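PDB 7KWD: alkaline phosphatase from Thermus thermophilus, which probably hydrolyses phosphate monoesters as a homodimeric metalloenzyme of the alkaline phosphatase family, using zinc and magnesium ions. Local coordinates for residues 140-143 against 144-148; 156-159 against 160-163. All coordinates share one frame; numbering follows the deposited sequence.

Interaction 1 (140-143 against 144-148). With MG (magnesium ion), chain D.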
loop_
_atom_site.group_PDB
_atom_site.type_symbol
_atom_site.label_atom_id
_atom_site.label_comp_id
_atom_site.label_asym_id
_atom_site.label_seq_id
_atom_site.Cartn_x
_atom_site.Cartn_y
_atom_site.Cartn_z
ATOM N N THR A 140 11.440 15.656 -16.520
ATOM C CA THR A 140 11.523 15.045 -15.198
ATOM C C THR A 140 12.127 15.982 -14.171
ATOM O O THR A 140 12.776 16.960 -14.519
ATOM C CB THR A 140 12.364 13.764 -15.254
ATOM O OG1 THR A 140 12.538 13.231 -13.943
ATOM C CG2 THR A 140 13.732 14.066 -15.852
ATOM N N THR A 141 11.889 15.670 -12.899
ATOM C CA THR A 141 12.531 16.368 -11.795
ATOM C C THR A 141 13.825 15.693 -11.356
ATOM O O THR A 141 14.541 16.256 -10.517
ATOM C CB THR A 141 11.589 16.471 -10.584
ATOM O OG1 THR A 141 11.142 15.158 -10.210
ATOM C CG2 THR A 141 10.393 17.359 -10.890
ATOM N N THR A 142 14.138 14.502 -11.877
ATOM C CA THR A 142 15.464 13.950 -11.678
ATOM C C THR A 142 16.425 14.559 -12.698
ATOM O O THR A 142 16.026 15.338 -13.579
ATOM C CB THR A 142 15.455 12.423 -11.813
ATOM O OG1 THR A 142 15.146 12.074 -13.171
ATOM C CG2 THR A 142 14.424 11.772 -10.872
ATOM N N THR A 143 17.705 14.165 -12.609
ATOM C CA THR A 143 18.614 14.355 -13.730
ATOM C C THR A 143 17.936 13.828 -14.985
ATOM O O THR A 143 17.249 12.802 -14.960
ATOM C CB THR A 143 19.948 13.638 -13.512
ATOM O OG1 THR A 143 19.693 12.275 -13.207
ATOM C CG2 THR A 143 20.729 14.284 -12.360
ATOM N N VAL A 144 18.086 14.569 -16.083
ATOM C CA VAL A 144 17.330 14.242 -17.276
ATOM C C VAL A 144 17.769 12.907 -17.856
ATOM O O VAL A 144 16.999 12.260 -18.583
ATOM C CB VAL A 144 17.474 15.411 -18.266
ATOM C CG1 VAL A 144 18.903 15.429 -18.883
ATOM C CG2 VAL A 144 16.410 15.294 -19.321
ATOM N N THR A 145 18.985 12.474 -17.519
ATOM C CA THR A 145 19.603 11.227 -17.943
ATOM C C THR A 145 19.317 10.074 -16.964
ATOM O O THR A 145 19.883 8.981 -17.097
ATOM C CB THR A 145 21.127 11.462 -18.046
ATOM O OG1 THR A 145 21.540 12.072 -16.811
ATOM C CG2 THR A 145 21.516 12.406 -19.171
ATOM N N HIS A 146 18.466 10.293 -15.979
ATOM C CA HIS A 146 18.200 9.271 -14.977
ATOM C C HIS A 146 17.425 8.099 -15.583
ATOM O O HIS A 146 17.013 8.110 -16.744
ATOM C CB HIS A 146 17.460 9.901 -13.804
ATOM C CG HIS A 146 17.753 9.271 -12.482
ATOM N ND1 HIS A 146 16.765 8.708 -11.701
ATOM C CD2 HIS A 146 18.912 9.155 -11.776
ATOM C CE1 HIS A 146 17.304 8.251 -10.581
ATOM N NE2 HIS A 146 18.603 8.512 -10.599
ATOM N N ALA A 147 17.271 7.051 -14.769
ATOM C CA ALA A 147 16.866 5.750 -15.295
ATOM C C ALA A 147 15.497 5.794 -15.947
ATOM O O ALA A 147 15.288 5.188 -17.001
ATOM C CB ALA A 147 16.849 4.717 -14.181
ATOM N N THR A 148 14.543 6.516 -15.353
ATOM C CA THR A 148 13.171 6.389 -15.832
ATOM C C THR A 148 13.020 6.986 -17.218
ATOM O O THR A 148 12.501 6.303 -18.118
ATOM C CB THR A 148 12.214 7.020 -14.822
ATOM O OG1 THR A 148 12.313 6.319 -13.575
ATOM C CG2 THR A 148 10.806 6.930 -15.347
HETATM MG MG MG D . 12.910 7.710 -11.749
HETATM O O HOH W 1 14.254 8.665 -13.086
HETATM O O HOH W 2 14.420 6.545 -11.325
HETATM O O HOH W 3 13.298 8.747 -9.703
#

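Interaction 2 (156-159 against 160-163)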
loop_
_atom_site.group_PDB
_atom_site.type_symbol
_atom_site.label_atom_id
_atom_site.label_comp_id
_atom_site.label_asym_id
_atom_site.label_seq_id
_atom_site.Cartn_x
_atom_site.Cartn_y
_atom_site.Cartn_z
ATOM N N ASN A 156 21.806 0.858 -22.315
ATOM C CA ASN A 156 23.115 1.009 -21.686
ATOM C C ASN A 156 23.238 0.053 -20.512
ATOM O O ASN A 156 22.308 -0.052 -19.697
ATOM C CB ASN A 156 23.309 2.462 -21.217
ATOM C CG ASN A 156 24.735 2.742 -20.782
ATOM O OD1 ASN A 156 25.290 2.018 -19.950
ATOM N ND2 ASN A 156 25.332 3.782 -21.349
ATOM N N PRO A 157 24.370 -0.653 -20.380
ATOM C CA PRO A 157 24.482 -1.660 -19.316
ATOM C C PRO A 157 24.571 -1.082 -17.927
ATOM O O PRO A 157 24.366 -1.839 -16.977
ATOM C CB PRO A 157 25.770 -2.425 -19.666
ATOM C CG PRO A 157 26.517 -1.522 -20.580
ATOM C CD PRO A 157 25.500 -0.731 -21.330
ATOM N N ASP A 158 24.827 0.220 -17.784
ATOM C CA ASP A 158 25.033 0.878 -16.490
ATOM C C ASP A 158 24.165 2.136 -16.428
ATOM O O ASP A 158 24.480 3.144 -17.084
ATOM C CB ASP A 158 26.516 1.244 -16.315
ATOM C CG ASP A 158 26.846 1.855 -14.935
ATOM O OD1 ASP A 158 25.987 1.842 -14.025
ATOM O OD2 ASP A 158 27.986 2.348 -14.784
ATOM N N ARG A 159 23.082 2.070 -15.633
ATOM C CA ARG A 159 22.193 3.213 -15.494
ATOM C C ARG A 159 22.951 4.437 -14.998
ATOM O O ARG A 159 22.574 5.566 -15.300
ATOM C CB ARG A 159 21.027 2.900 -14.540
ATOM C CG ARG A 159 21.410 2.441 -13.138
ATOM C CD ARG A 159 20.223 2.380 -12.180
ATOM N NE ARG A 159 19.603 3.685 -11.904
ATOM C CZ ARG A 159 18.540 3.851 -11.113
ATOM N NH1 ARG A 159 18.054 5.070 -10.870
ATOM N NH2 ARG A 159 17.967 2.789 -10.547
ATOM N N ASN A 160 24.039 4.225 -14.259
ATOM C CA ASN A 160 24.748 5.333 -13.627
ATOM C C ASN A 160 25.739 6.029 -14.552
ATOM O O ASN A 160 26.283 7.080 -14.177
ATOM C CB ASN A 160 25.436 4.798 -12.365
ATOM C CG ASN A 160 24.440 4.439 -11.278
ATOM O OD1 ASN A 160 23.467 5.157 -11.045
ATOM N ND2 ASN A 160 24.661 3.309 -10.637
ATOM N N ALA A 161 25.949 5.517 -15.757
ATOM C CA ALA A 161 26.869 6.140 -16.703
ATOM C C ALA A 161 26.191 7.319 -17.399
ATOM O O ALA A 161 26.020 7.369 -18.615
ATOM C CB ALA A 161 27.358 5.095 -17.696
ATOM N N GLU A 162 25.769 8.284 -16.585
ATOM C CA GLU A 162 24.925 9.346 -17.132
ATOM C C GLU A 162 25.697 10.309 -18.001
ATOM O O GLU A 162 25.092 10.964 -18.866
ATOM C CB GLU A 162 24.240 10.101 -15.993
ATOM C CG GLU A 162 23.236 9.194 -15.253
ATOM C CD GLU A 162 22.452 9.937 -14.172
ATOM O OE1 GLU A 162 22.719 9.671 -12.973
ATOM O OE2 GLU A 162 21.600 10.789 -14.542
ATOM N N GLU A 163 27.019 10.414 -17.817
ATOM C CA GLU A 163 27.815 11.226 -18.731
ATOM C C GLU A 163 27.728 10.659 -20.141
ATOM O O GLU A 163 27.528 11.392 -21.120
ATOM C CB GLU A 163 29.263 11.297 -18.226
ATOM C CG GLU A 163 30.000 12.520 -18.727
ATOM C CD GLU A 163 31.385 12.732 -18.116
ATOM O OE1 GLU A 163 32.360 12.741 -18.920
ATOM O OE2 GLU A 163 31.474 12.906 -16.874
#

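Interaction 1 (140-143 against 144-148)
Thr-143 O is gripped from opposite faces of its carbonyl plane: His-146 N reaches it at 3.0 Å, closing a type I beta turn from Thr-143 to His-146, and Thr-142 OG1 donates to it at 2.9 Å. Thr-142 holds this hydroxyl between its own backbone N and carbonyl carbon (chi1 66°), which also brings OG1 against His-146 CB at 3.2 Å, the two side chains crossing at about a right angle. Thr-143 OG1 comes in obliquely by the imidazole, 3.5 Å from His-146 CD2, while its polar partner is Glu-162. Ahead of the turn, Thr-140 OG1 accepts from Thr-142 N at 2.9 Å, an ST turn, and is also hydrogen-bonded to Glu-270. His-146, at the N-cap position of helix 147-153, points the edge of its ring at the metal site, where ND1 is hydrogen-bonded at 2.9 Å to water 1, which lies in the ring plane. This water accepts from Thr-148 N and binds the magnesium ion at 2.1 Å. Thr-148 OG1 binds the ion directly at 2.4 Å, as do Asp-47 and Glu-270. Here the imidazole therefore reaches magnesium through a bound water, and with the Thr-148 N-H it probably orients that ligand.

Interaction 2 (156-159 against 160-163)
Asp-158 to Ala-161 form a type I beta turn closed by Ala-161 N donating to Asp-158 O at 3.1 Å, and Ala-161, the centre of an inverse gamma turn, occupies the N-cap position of helix 162-172. The Asp-158 carboxylate reaches forward over the turn: with CG anti to the backbone N (chi1 -176°), OD1 takes the N-H of Asn-160 at 3.1 Å from well above the carboxylate plane. The same oxygen lies 3.4 Å from Asn-160 CB, and the Asn-160 amide stands almost perpendicular to the carboxylate, 87° between planes. One step earlier, Asn-156 OD1 accepts from Asp-158 N at 2.9 Å, nearly straight and on a lone pair, an Asx turn that leads into the beta turn. Arg-159 CG passes 4.0 Å from Asn-160 OD1 before the chain bends at chi3; its guanidinium plane is 25° from that amide, while NH2 makes a salt bridge with Glu-94 and hydrogen-bonds a tartrate probably left from crystallisation, consistent with the phosphate-binding arginine of alkaline phosphatases. The corner connects helix 147-153 to helix 162-172, with Asn-156 ND2 hydrogen-bonded to Gln-168 of the latter and Arg-159 lying against Ser-95 and Ser-96 of helix 95-104.

Overall arrangement
Leaving strand 135-140, the chain first closes the turn of interaction 1, which delivers it to helix 147-153 beside the magnesium ion. The helix then carries it outward to interaction 2, a second turn that sends it into helix 162-172. The two lie in series, neither nested nor crossed, with centres about 12 Å apart, yet they touch. Glu-162 OE2 probably takes hydrogen bonds from both Thr-145 OG1, at 2.6 Å, and Thr-143 OG1, at 2.8 Å, joining the start of helix 162-172 to the earlier turn. Nearby, Arg-159 NH1 packs against His-146 CE1, and both side chains lie near Ser-95, the predicted phosphoserine nucleophile.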